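Local coordinates for protein 3-methylornithine synthase (Methanosarcina barkeri, PDB 3T7V) that isomerises L-lysine to (3R)-3-methyl-D-ornithine by a radical SAM mechanism that uses a [4Fe-4S] cluster, a step in pyrrolysine biosynthesis, at residues F77-C82 and L240-T245; C100-G105 and L301-Q306. All blocks are in the same frame, centred on the assembly; numbering follows the deposited sequence.

Contact 1: F77-C82 and L240-T245. With SAM (S-adenosylmethionine), chain C; SF4 (iron/sulfur cluster), chain B.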
ATOM      1  N   PHE A  77     -13.467   3.028   9.000  1.00 13.12           N
ATOM      2  CA  PHE A  77     -13.433   3.050   7.526  1.00 14.40           C
ATOM      3  C   PHE A  77     -13.427   1.625   6.906  1.00 12.57           C
ATOM      4  O   PHE A  77     -13.609   1.492   5.679  1.00 13.73           O
ATOM      5  CB  PHE A  77     -12.165   3.817   7.010  1.00 14.36           C
ATOM      6  CG  PHE A  77     -10.887   3.331   7.589  1.00 12.19           C
ATOM      7  CD1 PHE A  77     -10.172   2.271   6.982  1.00 12.24           C
ATOM      8  CD2 PHE A  77     -10.387   3.903   8.764  1.00 14.06           C
ATOM      9  CE1 PHE A  77      -9.001   1.814   7.581  1.00 14.26           C
ATOM     10  CE2 PHE A  77      -9.160   3.527   9.297  1.00 14.37           C
ATOM     11  CZ  PHE A  77      -8.483   2.421   8.723  1.00 13.79           C
ATOM     12  N   CYS A  78     -13.096   0.588   7.730  1.00 11.37           N
ATOM     13  CA  CYS A  78     -12.727  -0.668   7.132  1.00 11.53           C
ATOM     14  C   CYS A  78     -13.850  -1.689   7.187  1.00 11.57           C
ATOM     15  O   CYS A  78     -14.472  -1.889   8.230  1.00 11.89           O
ATOM     16  CB  CYS A  78     -11.549  -1.226   7.955  1.00 12.16           C
ATOM     17  SG  CYS A  78     -10.930  -2.783   7.259  1.00 12.13           S
ATOM     18  N   TYR A  79     -14.103  -2.330   6.053  1.00 11.45           N
ATOM     19  CA  TYR A  79     -15.180  -3.354   5.999  1.00 11.94           C
ATOM     20  C   TYR A  79     -14.935  -4.466   7.030  1.00 12.06           C
ATOM     21  O   TYR A  79     -15.911  -5.107   7.472  1.00 12.77           O
ATOM     22  CB  TYR A  79     -15.127  -3.970   4.609  1.00 13.29           C
ATOM     23  CG  TYR A  79     -16.244  -4.961   4.307  1.00 13.05           C
ATOM     24  CD1 TYR A  79     -17.591  -4.498   4.176  1.00 14.72           C
ATOM     25  CD2 TYR A  79     -15.965  -6.292   4.225  1.00 15.39           C
ATOM     26  CE1 TYR A  79     -18.609  -5.426   3.887  1.00 17.16           C
ATOM     27  CE2 TYR A  79     -16.969  -7.201   3.894  1.00 16.44           C
ATOM     28  CZ  TYR A  79     -18.265  -6.741   3.736  1.00 17.70           C
ATOM     29  OH  TYR A  79     -19.251  -7.667   3.438  1.00 23.64           O
ATOM     30  N   TYR A  80     -13.675  -4.756   7.372  1.00 11.35           N
ATOM     31  CA  TYR A  80     -13.376  -5.913   8.177  1.00 11.79           C
ATOM     32  C   TYR A  80     -13.325  -5.571   9.661  1.00 11.54           C
ATOM     33  O   TYR A  80     -13.030  -6.423  10.476  1.00 12.11           O
ATOM     34  CB  TYR A  80     -12.029  -6.526   7.675  1.00 12.54           C
ATOM     35  CG  TYR A  80     -12.146  -6.961   6.256  1.00 12.08           C
ATOM     36  CD1 TYR A  80     -11.755  -6.128   5.212  1.00 14.23           C
ATOM     37  CD2 TYR A  80     -12.632  -8.198   5.939  1.00 12.37           C
ATOM     38  CE1 TYR A  80     -11.899  -6.485   3.884  1.00 14.85           C
ATOM     39  CE2 TYR A  80     -12.784  -8.568   4.576  1.00 14.05           C
ATOM     40  CZ  TYR A  80     -12.399  -7.664   3.567  1.00 16.14           C
ATOM     41  OH  TYR A  80     -12.599  -8.148   2.278  1.00 20.03           O
ATOM     42  N   ASN A  81     -13.731  -4.347  10.045  1.00 11.42           N
ATOM     43  CA  ASN A  81     -13.774  -4.033  11.488  1.00 12.37           C
ATOM     44  C   ASN A  81     -14.629  -5.028  12.256  1.00 12.62           C
ATOM     45  O   ASN A  81     -15.600  -5.552  11.690  1.00 12.62           O
ATOM     46  CB  ASN A  81     -14.024  -2.584  11.736  1.00 17.58           C
ATOM     47  CG  ASN A  81     -15.433  -2.346  11.845  1.00 17.90           C
ATOM     48  OD1 ASN A  81     -15.998  -2.491  12.977  1.00 18.69           O
ATOM     49  ND2 ASN A  81     -16.039  -1.997  10.759  1.00 20.68           N
ATOM     50  N   CYS A  82     -14.286  -5.235  13.499  1.00 13.19           N
ATOM     51  CA  CYS A  82     -14.873  -6.298  14.273  1.00 15.00           C
ATOM     52  C   CYS A  82     -16.381  -6.170  14.503  1.00 15.73           C
ATOM     53  O   CYS A  82     -17.041  -7.228  14.754  1.00 21.04           O
ATOM     54  CB  CYS A  82     -14.140  -6.409  15.552  1.00 17.83           C
ATOM     55  SG  CYS A  82     -14.400  -5.128  16.739  1.00 24.63           S
ATOM     56  N   LEU A 240     -12.716   4.206  -0.018  1.00 13.53           N
ATOM     57  CA  LEU A 240     -14.000   3.726  -0.658  1.00 14.24           C
ATOM     58  C   LEU A 240     -14.899   3.384   0.512  1.00 14.95           C
ATOM     59  O   LEU A 240     -14.623   2.403   1.248  1.00 14.14           O
ATOM     60  CB  LEU A 240     -13.662   2.435  -1.413  1.00 15.31           C
ATOM     61  CG  LEU A 240     -12.754   2.587  -2.659  1.00 19.39           C
ATOM     62  CD1 LEU A 240     -12.770   1.321  -3.577  1.00 21.48           C
ATOM     63  CD2 LEU A 240     -13.024   3.851  -3.499  1.00 25.49           C
ATOM     64  N   PRO A 241     -16.005   4.077   0.709  1.00 15.64           N
ATOM     65  CA  PRO A 241     -16.912   3.775   1.892  1.00 15.88           C
ATOM     66  C   PRO A 241     -17.477   2.356   1.723  1.00 17.11           C
ATOM     67  O   PRO A 241     -17.762   1.867   0.584  1.00 18.37           O
ATOM     68  CB  PRO A 241     -18.069   4.823   1.731  1.00 17.71           C
ATOM     69  CG  PRO A 241     -17.323   5.959   1.074  1.00 19.94           C
ATOM     70  CD  PRO A 241     -16.429   5.300  -0.017  1.00 17.91           C
ATOM     71  N   GLN A 242     -17.538   1.679   2.873  1.00 14.17           N
ATOM     72  CA  GLN A 242     -17.863   0.236   2.856  1.00 15.37           C
ATOM     73  C   GLN A 242     -19.205   0.023   3.582  1.00 15.87           C
ATOM     74  O   GLN A 242     -19.488   0.598   4.630  1.00 16.50           O
ATOM     75  CB  GLN A 242     -16.772  -0.532   3.670  1.00 15.03           C
ATOM     76  CG  GLN A 242     -15.378  -0.387   3.021  1.00 14.23           C
ATOM     77  CD  GLN A 242     -15.277  -1.121   1.669  1.00 16.12           C
ATOM     78  OE1 GLN A 242     -15.789  -2.248   1.494  1.00 19.15           O
ATOM     79  NE2 GLN A 242     -14.504  -0.561   0.724  1.00 17.44           N
ATOM     80  N   GLU A 243     -19.950  -0.964   3.106  1.00 17.55           N
ATOM     81  CA  GLU A 243     -21.258  -1.346   3.699  1.00 20.17           C
ATOM     82  C   GLU A 243     -21.052  -1.832   5.134  1.00 17.14           C
ATOM     83  O   GLU A 243     -20.117  -2.572   5.435  1.00 19.10           O
ATOM     84  CB  GLU A 243     -21.882  -2.458   2.797  1.00 24.88           C
ATOM     85  CG  GLU A 243     -23.187  -2.973   3.342  1.00 32.13           C
ATOM     86  CD  GLU A 243     -23.851  -4.011   2.457  1.00 47.01           C
ATOM     87  OE1 GLU A 243     -23.294  -5.113   2.255  1.00 52.72           O
ATOM     88  OE2 GLU A 243     -24.963  -3.734   1.982  1.00 54.88           O
ATOM     89  N   GLY A 244     -21.907  -1.350   6.063  1.00 17.32           N
ATOM     90  CA  GLY A 244     -21.898  -1.892   7.377  1.00 18.40           C
ATOM     91  C   GLY A 244     -20.943  -1.217   8.298  1.00 18.42           C
ATOM     92  O   GLY A 244     -20.863  -1.587   9.449  1.00 25.24           O
ATOM     93  N   THR A 245     -20.225  -0.183   7.799  1.00 16.94           N
ATOM     94  CA  THR A 245     -19.277   0.525   8.687  1.00 17.36           C
ATOM     95  C   THR A 245     -19.840   1.891   9.100  1.00 17.84           C
ATOM     96  O   THR A 245     -20.756   2.407   8.425  1.00 20.44           O
ATOM     97  CB  THR A 245     -17.943   0.808   7.940  1.00 16.75           C
ATOM     98  OG1 THR A 245     -18.179   1.696   6.840  1.00 18.19           O
ATOM     99  CG2 THR A 245     -17.349  -0.576   7.481  1.00 16.25           C
TER
HETATM  100  N   SAM C 992      -5.062  -4.956   9.675  1.00 18.22           N
HETATM  101  CA  SAM C 992      -3.812  -4.445   9.361  1.00 16.65           C
HETATM  102  C   SAM C 992      -3.703  -2.976   9.445  1.00 15.13           C
HETATM  103  O   SAM C 992      -4.715  -2.289   9.690  1.00 15.50           O
HETATM  104  OXT SAM C 992      -2.524  -2.478   9.378  1.00 14.39           O
HETATM  105  CB  SAM C 992      -3.556  -4.461   8.024  1.00 20.95           C
HETATM  106  CG  SAM C 992      -4.579  -4.123   7.017  0.50 25.16           C
HETATM  107  SD  SAM C 992      -4.017  -2.808   5.854  0.50 28.46           S
HETATM  108  CE  SAM C 992      -3.994  -3.699   4.323  0.50 34.42           C
HETATM  109  C5' SAM C 992      -5.510  -1.856   5.669  0.50 26.78           C
HETATM  110  C4' SAM C 992      -5.270  -0.590   5.308  1.00 22.74           C
HETATM  111  O4' SAM C 992      -6.145  -0.858   4.041  1.00 19.41           O
HETATM  112  C3' SAM C 992      -5.650   0.377   6.135  1.00 22.35           C
HETATM  113  O3' SAM C 992      -4.297   0.702   6.483  1.00 18.65           O
HETATM  114  C2' SAM C 992      -6.051   1.297   4.973  1.00 20.44           C
HETATM  115  O2' SAM C 992      -4.993   2.224   4.563  1.00 21.87           O
HETATM  116  C1' SAM C 992      -6.566   0.484   3.772  1.00 16.59           C
HETATM  117  N9  SAM C 992      -8.073   0.426   3.806  1.00 14.80           N
HETATM  118  C8  SAM C 992      -8.913  -0.228   4.665  1.00 13.94           C
HETATM  119  N7  SAM C 992     -10.168   0.049   4.343  1.00 13.08           N
HETATM  120  C5  SAM C 992     -10.143   0.886   3.251  1.00 12.46           C
HETATM  121  C6  SAM C 992     -11.152   1.552   2.539  1.00 12.45           C
HETATM  122  N6  SAM C 992     -12.446   1.427   2.834  1.00 13.57           N
HETATM  123  N1  SAM C 992     -10.800   2.289   1.474  1.00 13.50           N
HETATM  124  C2  SAM C 992      -9.491   2.467   1.130  1.00 14.72           C
HETATM  125  N3  SAM C 992      -8.485   1.933   1.865  1.00 14.37           N
HETATM  126  C4  SAM C 992      -8.835   1.122   2.912  1.00 13.32           C
HETATM  127 FE1  SF4 B 991      -6.593  -3.400   9.595  1.00 13.89          FE
HETATM  128 FE2  SF4 B 991      -8.665  -4.394  11.175  1.00 12.52          FE
HETATM  129 FE3  SF4 B 991      -9.329  -3.147   8.911  1.00 12.73          FE
HETATM  130 FE4  SF4 B 991      -8.407  -1.737  10.948  1.00 12.79          FE
HETATM  131  S1  SF4 B 991     -10.331  -2.927  10.963  1.00 13.27           S
HETATM  132  S2  SF4 B 991      -7.743  -1.552   8.784  1.00 12.39           S
HETATM  133  S3  SF4 B 991      -6.892  -3.094  11.899  1.00 12.75           S
HETATM  134  S4  SF4 B 991      -8.210  -5.076   9.046  1.00 12.52           S
HETATM  135  O   HOH W   1     -16.189   2.631   5.222  1.00 15.88           O
HETATM  136  O   HOH W   2     -21.841  -6.828   4.262  1.00 34.20           O
HETATM  137  O   HOH W   3     -18.968  -1.869  11.347  1.00 24.97           O

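Contact 2: C100-G105 and L301-Q306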
ATOM      1  N   CYS A 100       0.731 -20.577  -2.725  1.00 16.50           N
ATOM      2  CA  CYS A 100       2.151 -20.358  -3.044  1.00 18.48           C
ATOM      3  C   CYS A 100       2.531 -21.078  -4.368  1.00 18.50           C
ATOM      4  O   CYS A 100       3.319 -20.533  -5.167  1.00 19.10           O
ATOM      5  CB  CYS A 100       3.090 -20.888  -1.968  1.00 19.42           C
ATOM      6  SG  CYS A 100       3.078 -19.799  -0.531  1.00 23.76           S
ATOM      7  N   LYS A 101       2.026 -22.297  -4.585  1.00 18.11           N
ATOM      8  CA  LYS A 101       2.426 -23.058  -5.795  1.00 18.64           C
ATOM      9  C   LYS A 101       2.035 -22.242  -7.033  1.00 21.52           C
ATOM     10  O   LYS A 101       2.757 -22.280  -8.051  1.00 23.90           O
ATOM     11  CB  LYS A 101       1.774 -24.413  -5.818  1.00 21.76           C
ATOM     12  CG  LYS A 101       2.486 -25.310  -4.815  1.00 28.40           C
ATOM     13  CD  LYS A 101       1.982 -26.764  -4.880  1.00 34.13           C
ATOM     14  CE  LYS A 101       2.292 -27.569  -3.621  1.00 38.74           C
ATOM     15  NZ  LYS A 101       1.727 -28.965  -3.828  1.00 48.47           N
ATOM     16  N   THR A 102       0.930 -21.485  -6.967  1.00 18.28           N
ATOM     17  CA  THR A 102       0.471 -20.802  -8.138  1.00 20.64           C
ATOM     18  C   THR A 102       1.292 -19.539  -8.398  1.00 21.33           C
ATOM     19  O   THR A 102       1.177 -18.953  -9.458  1.00 26.75           O
ATOM     20  CB  THR A 102      -1.056 -20.408  -8.062  1.00 23.67           C
ATOM     21  OG1 THR A 102      -1.289 -19.430  -7.043  1.00 23.99           O
ATOM     22  CG2 THR A 102      -1.904 -21.579  -7.730  1.00 24.48           C
ATOM     23  N   LEU A 103       2.116 -19.114  -7.413  1.00 19.04           N
ATOM     24  CA  LEU A 103       2.874 -17.869  -7.500  1.00 19.25           C
ATOM     25  C   LEU A 103       4.293 -18.123  -8.011  1.00 17.73           C
ATOM     26  O   LEU A 103       4.987 -17.189  -8.517  1.00 19.53           O
ATOM     27  CB  LEU A 103       2.983 -17.203  -6.100  1.00 21.89           C
ATOM     28  CG  LEU A 103       1.598 -16.796  -5.633  1.00 22.83           C
ATOM     29  CD1 LEU A 103       1.750 -16.154  -4.300  1.00 25.36           C
ATOM     30  CD2 LEU A 103       0.874 -15.906  -6.624  1.00 27.66           C
ATOM     31  N   LYS A 104       4.754 -19.384  -7.867  1.00 18.26           N
ATOM     32  CA  LYS A 104       6.194 -19.667  -8.159  1.00 17.25           C
ATOM     33  C   LYS A 104       6.442 -19.449  -9.635  1.00 17.85           C
ATOM     34  O   LYS A 104       5.784 -20.058 -10.480  1.00 23.40           O
ATOM     35  CB  LYS A 104       6.483 -21.125  -7.783  1.00 18.07           C
ATOM     36  CG  LYS A 104       6.441 -21.300  -6.271  1.00 17.41           C
ATOM     37  CD  LYS A 104       6.681 -22.795  -5.922  1.00 18.25           C
ATOM     38  CE  LYS A 104       6.343 -22.993  -4.455  1.00 21.15           C
ATOM     39  NZ  LYS A 104       6.656 -24.375  -4.044  1.00 22.88           N
ATOM     40  N   GLY A 105       7.463 -18.624  -9.874  1.00 19.12           N
ATOM     41  CA  GLY A 105       7.853 -18.288 -11.258  1.00 20.85           C
ATOM     42  C   GLY A 105       6.859 -17.454 -12.044  1.00 21.90           C
ATOM     43  O   GLY A 105       7.011 -17.331 -13.241  1.00 24.57           O
ATOM     44  N   LEU A 301      -3.755 -10.263  -7.393  1.00 15.17           N
ATOM     45  CA  LEU A 301      -4.075 -11.505  -6.701  1.00 15.93           C
ATOM     46  C   LEU A 301      -3.439 -12.697  -7.355  1.00 20.55           C
ATOM     47  O   LEU A 301      -3.155 -12.688  -8.572  1.00 24.62           O
ATOM     48  CB  LEU A 301      -5.588 -11.713  -6.711  1.00 17.63           C
ATOM     49  CG  LEU A 301      -6.344 -10.615  -5.928  1.00 20.41           C
ATOM     50  CD1 LEU A 301      -7.866 -10.789  -5.980  1.00 26.70           C
ATOM     51  CD2 LEU A 301      -5.976 -10.535  -4.448  1.00 27.41           C
ATOM     52  N   PRO A 302      -3.201 -13.763  -6.547  1.00 19.60           N
ATOM     53  CA  PRO A 302      -2.749 -15.033  -7.077  1.00 26.58           C
ATOM     54  C   PRO A 302      -3.715 -15.483  -8.215  1.00 32.47           C
ATOM     55  O   PRO A 302      -4.929 -15.128  -8.191  1.00 32.41           O
ATOM     56  CB  PRO A 302      -2.905 -15.948  -5.840  1.00 24.99           C
ATOM     57  CG  PRO A 302      -2.655 -15.076  -4.661  1.00 21.15           C
ATOM     58  CD  PRO A 302      -3.462 -13.842  -5.107  1.00 19.99           C
ATOM     59  N   PRO A 303      -3.173 -16.233  -9.214  1.00 36.07           N
ATOM     60  CA  PRO A 303      -3.940 -16.766 -10.356  1.00 44.15           C
ATOM     61  C   PRO A 303      -5.155 -17.583  -9.860  1.00 46.23           C
ATOM     62  O   PRO A 303      -4.978 -18.479  -9.030  1.00 47.80           O
ATOM     63  CB  PRO A 303      -2.925 -17.665 -11.074  1.00 39.82           C
ATOM     64  CG  PRO A 303      -1.586 -17.084 -10.797  1.00 35.52           C
ATOM     65  CD  PRO A 303      -1.711 -16.415  -9.407  1.00 38.92           C
ATOM     66  N   ASP A 304      -6.341 -17.302 -10.413  1.00 44.37           N
ATOM     67  CA  ASP A 304      -7.645 -17.708  -9.864  1.00 49.12           C
ATOM     68  C   ASP A 304      -7.871 -16.827  -8.677  1.00 53.33           C
ATOM     69  O   ASP A 304      -8.133 -15.637  -8.804  1.00 76.24           O
ATOM     70  CB  ASP A 304      -7.686 -19.186  -9.437  1.00 67.15           C
ATOM     71  CG  ASP A 304      -8.319 -19.381  -8.043  1.00 70.65           C
ATOM     72  OD1 ASP A 304      -9.529 -19.076  -7.903  1.00 76.42           O
ATOM     73  OD2 ASP A 304      -7.630 -19.899  -7.132  1.00 88.32           O
ATOM     74  N   SER A 305      -7.726 -17.443  -7.525  1.00 58.47           N
ATOM     75  CA  SER A 305      -7.952 -16.868  -6.276  1.00 41.26           C
ATOM     76  C   SER A 305      -9.385 -16.366  -6.030  1.00 39.79           C
ATOM     77  O   SER A 305      -9.949 -15.573  -6.784  1.00 42.80           O
ATOM     78  CB  SER A 305      -6.902 -15.784  -6.033  1.00 33.34           C
ATOM     79  OG  SER A 305      -6.738 -15.695  -4.686  1.00 41.66           O
ATOM     80  N   GLN A 306      -9.960 -16.858  -4.962  1.00 30.23           N
ATOM     81  CA  GLN A 306     -11.168 -16.321  -4.374  1.00 37.42           C
ATOM     82  C   GLN A 306     -10.742 -15.341  -3.296  1.00 23.60           C
ATOM     83  O   GLN A 306     -11.556 -14.855  -2.517  1.00 28.45           O
ATOM     84  CB  GLN A 306     -11.891 -17.457  -3.693  1.00 50.88           C
ATOM     85  CG  GLN A 306     -10.892 -18.445  -3.093  1.00 63.36           C
ATOM     86  CD  GLN A 306     -11.526 -19.575  -2.308  1.00111.24           C
ATOM     87  OE1 GLN A 306     -11.662 -19.475  -1.084  1.00133.42           O
ATOM     88  NE2 GLN A 306     -11.906 -20.665  -2.995  1.00 47.15           N
TER
HETATM   89  O   HOH W   4      -4.022 -19.155  -6.561  1.00 30.31           O

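Contact 1: F77-C82 and L240-T245
Tyr-79 meets Gln-242 where the cysteine loop of the radical SAM fold, carrying the CxxxCxxC motif that ends at Cys-78, faces the loop after strand 233-238. Metal and ligand bonds come first. With SG anti to the backbone N (chi1 -177°), Cys-78 reaches the cluster, SG binding FE3 at 2.3 Å. The adenine of S-adenosylmethionine is read by backbone: Leu-240 N donates to SAM N1 in an almost straight bond of 3.1 Å, and SAM N6 donates to Leu-240 O at 2.9 Å and weakly to Phe-77 O. The Phe-77 ring turns its edge to the adenine, CD1 3.4 Å from SAM N7.

In the packing, the Tyr-79 and Gln-242 side chains cross at about a right angle, ring and amide planes 75° apart. Tyr-79 CD1 brings the ring edge 3.4 Å from Glu-243 O, and Thr-245 CG2 packs 3.2 Å from Cys-78 O. Gln-242 CG touches SAM N6; its NE2 donates to Leu-240 O and Ala-311 O. An alanine here would probably leave both oxygens without the NE2 donor and open a gap beside SAM N6.

No direct hydrogen bond spans the segments; three waters do, joining Phe-77 O to Gln-242 N and Thr-245 OG1, Tyr-79 OH to Glu-243 OE1, and Asn-81 ND2 to Gly-244 O. Asn-81 N closes the turn on Cys-78 O; asparagine suits because ND2 adds a second donor there at 3.0 Å (N-H...O 175°).

Contact 2: C100-G105 and L301-Q306
Thr-102 OG1 is gripped from two quarters: it hydrogen-bonds to Thr-99 O one turn back in its own helix, and a water donates to it at 2.8 Å. The same water gives its other hydrogen to Pro-303 O at 2.7 Å, and so ties helix 93-103 to the loop after strand 296-300. This is packing between a helix and a loop in the TIM-barrel-like radical SAM fold. A chi1 of 66° places OG1 between the backbone N and the carbonyl carbon of Thr-102, from where it reaches back to Thr-99 O. Threonine suits the site because its hydroxyl can serve both its own helix and the bridging water.

Apolar packing does the rest. One methyl of Leu-103, CD2, sits against both prolines, 3.8 Å from Pro-302 CA and 3.8 Å from Pro-303 CD. Leucine is apt because its apolar side chain also meets Cys-63 and Ile-65 of strand 58-68 and Leu-139 of helix 126-139. Pro-302 touches Cys-63 as well, so Leu-103 and Pro-302 both rest on strand 58-68.

Proline suits the loop because its ring restricts the backbone and offers CH groups for packing. Pro-303 CG lies 3.6 Å from Thr-102 O, while the side chains of Pro-303 and Thr-102 run antiparallel past one another. With no direct hydrogen bond between the segments, the contact depends on shape and on one shared water.

How the contacts relate
Contact 1 and contact 2 have centres 26 Å apart and nearest atoms about 8 Å apart; they do not touch, and their segments alternate along the chain. Strand 58-68 leads into the loop holding 77-82, and helix 93-103, which holds 100-105, follows it. Contact 1 belongs to the cofactor site itself, with the side chain of Phe-77 about 9 Å from the bound 5-amino-D-isoleucine. Contact 2 is structural packing outside the pocket: the side chain of Pro-302 lies about 10 Å from that ligand and about 14 Å from S-adenosylmethionine. The ligand-binding residues Thr-298 and Ser-299 lie just before 301-306, which connects contact 2 to the pocket through the chain.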